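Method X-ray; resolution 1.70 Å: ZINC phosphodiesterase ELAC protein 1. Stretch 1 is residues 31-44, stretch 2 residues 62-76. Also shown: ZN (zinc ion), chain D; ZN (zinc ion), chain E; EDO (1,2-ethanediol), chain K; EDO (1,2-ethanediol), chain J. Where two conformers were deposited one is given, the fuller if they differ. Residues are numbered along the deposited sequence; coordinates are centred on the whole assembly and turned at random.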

# COMPACT_ATOMS: atom_id res chain seq x y z
N TRP A 31 17.59 -2.94 -9.02
CA TRP A 31 17.38 -1.72 -8.23
C TRP A 31 16.00 -1.11 -8.53
O TRP A 31 15.65 -0.86 -9.69
CB TRP A 31 18.45 -0.64 -8.49
CG TRP A 31 19.83 -1.04 -8.20
CD1 TRP A 31 20.27 -2.14 -7.52
CD2 TRP A 31 21.01 -0.29 -8.56
NE1 TRP A 31 21.65 -2.13 -7.46
CE2 TRP A 31 22.13 -1.01 -8.10
CE3 TRP A 31 21.21 0.91 -9.23
CZ2 TRP A 31 23.43 -0.57 -8.29
CZ3 TRP A 31 22.52 1.34 -9.45
CH2 TRP A 31 23.60 0.60 -8.98
N LEU A 32 15.23 -0.90 -7.48
CA LEU A 32 13.91 -0.33 -7.60
C LEU A 32 13.90 1.18 -7.33
O LEU A 32 14.41 1.65 -6.32
CB LEU A 32 12.94 -1.03 -6.62
CG LEU A 32 11.49 -0.53 -6.53
CD1 LEU A 32 10.74 -0.74 -7.82
CD2 LEU A 32 10.78 -1.24 -5.37
N PHE A 33 13.29 1.91 -8.24
CA PHE A 33 13.14 3.36 -8.15
C PHE A 33 11.65 3.64 -7.97
O PHE A 33 10.85 3.43 -8.90
CB PHE A 33 13.70 4.06 -9.40
CG PHE A 33 15.17 3.99 -9.50
CD1 PHE A 33 15.80 2.87 -10.03
CD2 PHE A 33 15.98 5.03 -9.01
CE1 PHE A 33 17.23 2.80 -10.10
CE2 PHE A 33 17.36 4.95 -9.05
CZ PHE A 33 17.98 3.83 -9.60
N ASP A 34 11.33 4.08 -6.76
CA ASP A 34 9.97 4.32 -6.25
C ASP A 34 9.17 3.03 -6.04
O ASP A 34 9.47 1.97 -6.59
CB ASP A 34 9.21 5.37 -7.08
CG ASP A 34 9.74 6.83 -6.82
OD1 ASP A 34 10.39 7.02 -5.82
OD2 ASP A 34 9.45 7.74 -7.61
N CYS A 35 8.19 3.16 -5.17
CA CYS A 35 7.45 1.99 -4.68
C CYS A 35 6.05 2.37 -4.23
O CYS A 35 5.68 2.29 -3.07
CB CYS A 35 8.23 1.30 -3.55
SG CYS A 35 7.68 -0.37 -3.22
N GLY A 36 5.28 2.88 -5.16
CA GLY A 36 3.84 3.11 -4.92
C GLY A 36 3.07 1.86 -4.54
O GLY A 36 3.52 0.72 -4.74
N GLU A 37 1.87 2.09 -4.01
CA GLU A 37 1.00 1.01 -3.64
C GLU A 37 0.77 0.09 -4.84
O GLU A 37 0.57 0.57 -5.97
CB GLU A 37 -0.31 1.59 -3.14
CG GLU A 37 -1.29 0.48 -2.86
CD GLU A 37 -2.45 0.85 -1.96
OE1 GLU A 37 -2.58 2.00 -1.49
OE2 GLU A 37 -3.24 -0.04 -1.75
N GLY A 38 0.85 -1.21 -4.62
CA GLY A 38 0.70 -2.21 -5.67
C GLY A 38 1.94 -2.65 -6.40
O GLY A 38 1.90 -3.53 -7.26
N THR A 39 3.06 -2.02 -6.08
CA THR A 39 4.32 -2.42 -6.67
C THR A 39 4.64 -3.89 -6.51
O THR A 39 5.02 -4.55 -7.46
CB THR A 39 5.47 -1.54 -6.18
OG1 THR A 39 5.21 -0.19 -6.57
CG2 THR A 39 6.80 -2.01 -6.78
N GLN A 40 4.40 -4.46 -5.32
CA GLN A 40 4.72 -5.89 -5.13
C GLN A 40 3.93 -6.80 -6.08
O GLN A 40 4.44 -7.82 -6.57
CB GLN A 40 4.54 -6.32 -3.67
CG GLN A 40 3.11 -6.17 -3.14
CD GLN A 40 2.93 -6.86 -1.81
OE1 GLN A 40 3.11 -8.09 -1.72
NE2 GLN A 40 2.52 -6.09 -0.78
N THR A 41 2.67 -6.45 -6.35
CA THR A 41 1.80 -7.23 -7.24
C THR A 41 2.21 -7.02 -8.71
O THR A 41 2.19 -7.94 -9.53
CB THR A 41 0.32 -6.85 -6.93
OG1 THR A 41 0.15 -5.43 -6.99
CG2 THR A 41 0.04 -7.23 -5.52
N GLN A 42 2.63 -5.80 -9.03
CA GLN A 42 3.14 -5.55 -10.38
C GLN A 42 4.40 -6.40 -10.62
O GLN A 42 4.59 -6.96 -11.70
CB GLN A 42 3.46 -4.06 -10.63
CG GLN A 42 2.21 -3.18 -10.59
CD GLN A 42 1.24 -3.48 -11.74
OE1 GLN A 42 0.40 -4.37 -11.66
NE2 GLN A 42 1.33 -2.69 -12.81
N LEU A 43 5.29 -6.43 -9.63
CA LEU A 43 6.48 -7.30 -9.70
C LEU A 43 6.12 -8.74 -9.96
O LEU A 43 6.69 -9.38 -10.83
CB LEU A 43 7.31 -7.23 -8.43
CG LEU A 43 8.17 -6.00 -8.32
CD1 LEU A 43 8.69 -5.82 -6.88
CD2 LEU A 43 9.36 -6.07 -9.37
N MET A 44 5.10 -9.25 -9.24
CA MET A 44 4.68 -10.62 -9.46
C MET A 44 4.23 -10.88 -10.90
O MET A 44 4.56 -11.91 -11.45
CB MET A 44 3.58 -11.02 -8.45
CG MET A 44 4.08 -10.98 -7.06
SD MET A 44 2.64 -11.24 -5.99
CE MET A 44 2.32 -12.98 -6.23
N HIS A 62 5.67 11.34 -1.35
CA HIS A 62 4.25 11.31 -1.72
C HIS A 62 3.86 9.87 -1.79
O HIS A 62 4.63 9.04 -2.21
CB HIS A 62 3.97 12.02 -3.02
CG HIS A 62 3.79 13.49 -2.87
ND1 HIS A 62 3.93 14.36 -3.92
CD2 HIS A 62 3.43 14.23 -1.80
CE1 HIS A 62 3.66 15.58 -3.51
NE2 HIS A 62 3.38 15.53 -2.21
N GLY A 63 2.65 9.53 -1.34
CA GLY A 63 2.29 8.15 -1.17
C GLY A 63 2.35 7.24 -2.39
O GLY A 63 2.66 6.05 -2.27
N ASP A 64 2.12 7.81 -3.58
CA ASP A 64 2.19 7.09 -4.84
C ASP A 64 3.62 6.71 -5.24
O ASP A 64 3.81 6.04 -6.26
CB ASP A 64 1.51 7.86 -6.04
CG ASP A 64 1.96 9.27 -6.19
OD1 ASP A 64 2.03 10.04 -5.19
OD2 ASP A 64 2.26 9.62 -7.35
N HIS A 65 4.58 7.12 -4.41
CA HIS A 65 5.98 6.73 -4.59
C HIS A 65 6.56 5.88 -3.45
O HIS A 65 7.73 5.47 -3.55
CB HIS A 65 6.82 8.00 -4.85
CG HIS A 65 6.30 8.78 -6.02
ND1 HIS A 65 6.91 8.78 -7.26
CD2 HIS A 65 5.18 9.53 -6.15
CE1 HIS A 65 6.18 9.50 -8.09
NE2 HIS A 65 5.13 9.96 -7.44
N PHE A 66 5.82 5.66 -2.35
CA PHE A 66 6.38 4.88 -1.25
C PHE A 66 5.41 4.06 -0.40
O PHE A 66 5.86 3.22 0.36
CB PHE A 66 7.26 5.71 -0.30
CG PHE A 66 6.53 6.53 0.70
CD1 PHE A 66 5.99 7.74 0.35
CD2 PHE A 66 6.41 6.11 2.04
CE1 PHE A 66 5.29 8.51 1.29
CE2 PHE A 66 5.75 6.91 2.97
CZ PHE A 66 5.20 8.12 2.58
N PHE A 67 4.11 4.25 -0.57
CA PHE A 67 3.15 3.51 0.26
C PHE A 67 3.23 2.00 0.02
O PHE A 67 2.74 1.24 0.87
CB PHE A 67 1.70 3.98 0.05
CG PHE A 67 1.32 5.25 0.75
CD1 PHE A 67 2.14 5.88 1.67
CD2 PHE A 67 0.12 5.84 0.43
CE1 PHE A 67 1.73 7.06 2.27
CE2 PHE A 67 -0.28 7.03 1.04
CZ PHE A 67 0.53 7.63 1.93
N GLY A 68 3.75 1.57 -1.12
CA GLY A 68 3.98 0.15 -1.39
C GLY A 68 5.18 -0.50 -0.72
O GLY A 68 5.38 -1.72 -0.80
N LEU A 69 6.01 0.32 -0.09
CA LEU A 69 7.29 -0.15 0.48
C LEU A 69 7.17 -1.16 1.64
O LEU A 69 7.82 -2.19 1.64
CB LEU A 69 8.23 1.05 0.79
CG LEU A 69 9.66 0.65 1.14
CD1 LEU A 69 10.30 -0.22 0.07
CD2 LEU A 69 10.44 1.99 1.24
N PRO A 70 6.30 -0.90 2.63
CA PRO A 70 6.19 -1.88 3.72
C PRO A 70 5.75 -3.25 3.24
O PRO A 70 6.32 -4.28 3.64
CB PRO A 70 5.13 -1.25 4.63
CG PRO A 70 5.27 0.19 4.42
CD PRO A 70 5.56 0.34 2.94
N GLY A 71 4.74 -3.25 2.36
CA GLY A 71 4.25 -4.48 1.77
C GLY A 71 5.30 -5.22 1.00
O GLY A 71 5.45 -6.42 1.13
N LEU A 72 6.04 -4.48 0.17
CA LEU A 72 7.13 -5.06 -0.60
C LEU A 72 8.17 -5.75 0.30
O LEU A 72 8.58 -6.87 0.01
CB LEU A 72 7.77 -4.03 -1.49
CG LEU A 72 8.94 -4.53 -2.35
CD1 LEU A 72 8.52 -5.63 -3.34
CD2 LEU A 72 9.59 -3.34 -3.08
N LEU A 73 8.62 -5.07 1.34
CA LEU A 73 9.64 -5.64 2.24
C LEU A 73 9.11 -6.91 2.90
O LEU A 73 9.79 -7.92 2.97
CB LEU A 73 10.08 -4.64 3.32
CG LEU A 73 10.77 -3.37 2.77
CD1 LEU A 73 11.06 -2.35 3.86
CD2 LEU A 73 12.03 -3.70 1.92
N CYS A 74 7.86 -6.85 3.36
CA CYS A 74 7.23 -8.00 4.03
C CYS A 74 7.21 -9.22 3.11
O CYS A 74 7.54 -10.33 3.51
CB CYS A 74 5.80 -7.68 4.48
SG CYS A 74 5.73 -6.63 5.86
N THR A 75 6.80 -8.99 1.88
CA THR A 75 6.63 -10.07 0.91
C THR A 75 8.00 -10.64 0.49
O THR A 75 8.17 -11.85 0.41
CB THR A 75 5.68 -9.61 -0.24
OG1 THR A 75 4.40 -9.29 0.34
CG2 THR A 75 5.52 -10.68 -1.29
N ILE A 76 8.99 -9.76 0.29
CA ILE A 76 10.37 -10.21 0.05
C ILE A 76 10.83 -11.14 1.19
O ILE A 76 11.38 -12.21 0.96
CB ILE A 76 11.36 -9.04 -0.08
CG1 ILE A 76 11.16 -8.31 -1.42
CG2 ILE A 76 12.82 -9.52 0.03
CD1 ILE A 76 11.84 -7.01 -1.47
ZN ZN D . 3.49 11.31 -7.99
ZN ZN E . 4.40 13.93 -5.99
C1 EDO K . -0.69 -2.64 -9.13
O1 EDO K . -1.28 -1.35 -9.04
C2 EDO K . -1.55 -3.81 -9.58
O2 EDO K . -0.81 -5.01 -9.40
C1 EDO J . -2.64 -3.12 -6.73
O1 EDO J . -2.72 -1.70 -6.69
C2 EDO J . -2.28 -3.77 -5.43
O2 EDO J . -1.91 -5.10 -5.55
O HOH W 1 0.53 4.48 -3.65
O HOH W 2 4.09 -2.76 -2.96
O HOH W 3 3.46 12.10 -5.97

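A metal ligand is seldom left to orient itself, and here the brace comes from the other stretch. His65 binds one zinc ion through NE2 at 2.2 Å, while its ND1 donates a nearly straight hydrogen bond to Asp34 OD2 at 2.8 Å. The carboxylate lies at the edge of the imidazole, near the ring plane, where the N-H points. Histidine suits the place because its two nitrogens can serve metal and acceptor at once, and the carboxylate at the ring edge accepts the ND1 proton and, with the zinc at NE2, helps hold the ring in its orientation. Asp64 OD2 completes this stretch's share of the same ion at 2.2 Å; water 3 joins it to the second zinc, which His62 ND1 binds at 2.2 Å. Such a site accords with a zinc phosphodiesterase.

Next to this site the main chains join directly. Cys35 N donates to His65 O at 2.9 Å, and Cys35 O accepts a weak hydrogen bond from Gly68 N at 2.8 Å, so the backbone of one residue, Cys35, binds both His65, just before the Phe66 to Leu69 type I turn, and Gly68, within it. Water 1 extends this seam, accepting from Glu37 N at 2.8 Å and donating to Gly63 O at 3.0 Å.

Glycine permits the close approach. The CA atoms of Glu37 and Gly68 are just 3.8 Å apart, and a CB on Gly68 would fall 2.1 Å from Gly36 O; instead, Gly68 CA makes a CA-H...O contact to that oxygen at 3.4 Å. Gly36 returns the favour: a CB there would sit 2.4 Å from Asp64 O. Gly36 O also receives Thr39 N at 3.1 Å and Thr39 OG1 at 2.7 Å, closing the type II turn that opens the first helix.

Beyond the turn, the helices diverge at 49°, their axes no nearer than 9.4 Å, and side chains fill the gap. Leu72 is the apolar hub. Its CD2 meets Leu32 CD2 at 3.3 Å and Cys35 SG at 3.5 Å, while its CD1 packs on Leu43 CD1 at 3.5 Å. The small, weakly polar thiol of Cys35 fits this greasy pocket while its backbone does the bonding.

Gln40 supplies the polar counterpart. Its long side chain reaches across so that OE1 accepts from Thr75 OG1 at 2.7 Å, and its NE2 passes over Gly71, where a CB would come within 2.6 Å of that nitrogen. Water 2 bridges the two backbones, accepting from Gln40 N at 2.9 Å and donating to Gly68 O at 2.7 Å. In all, the contact buries 656 Å².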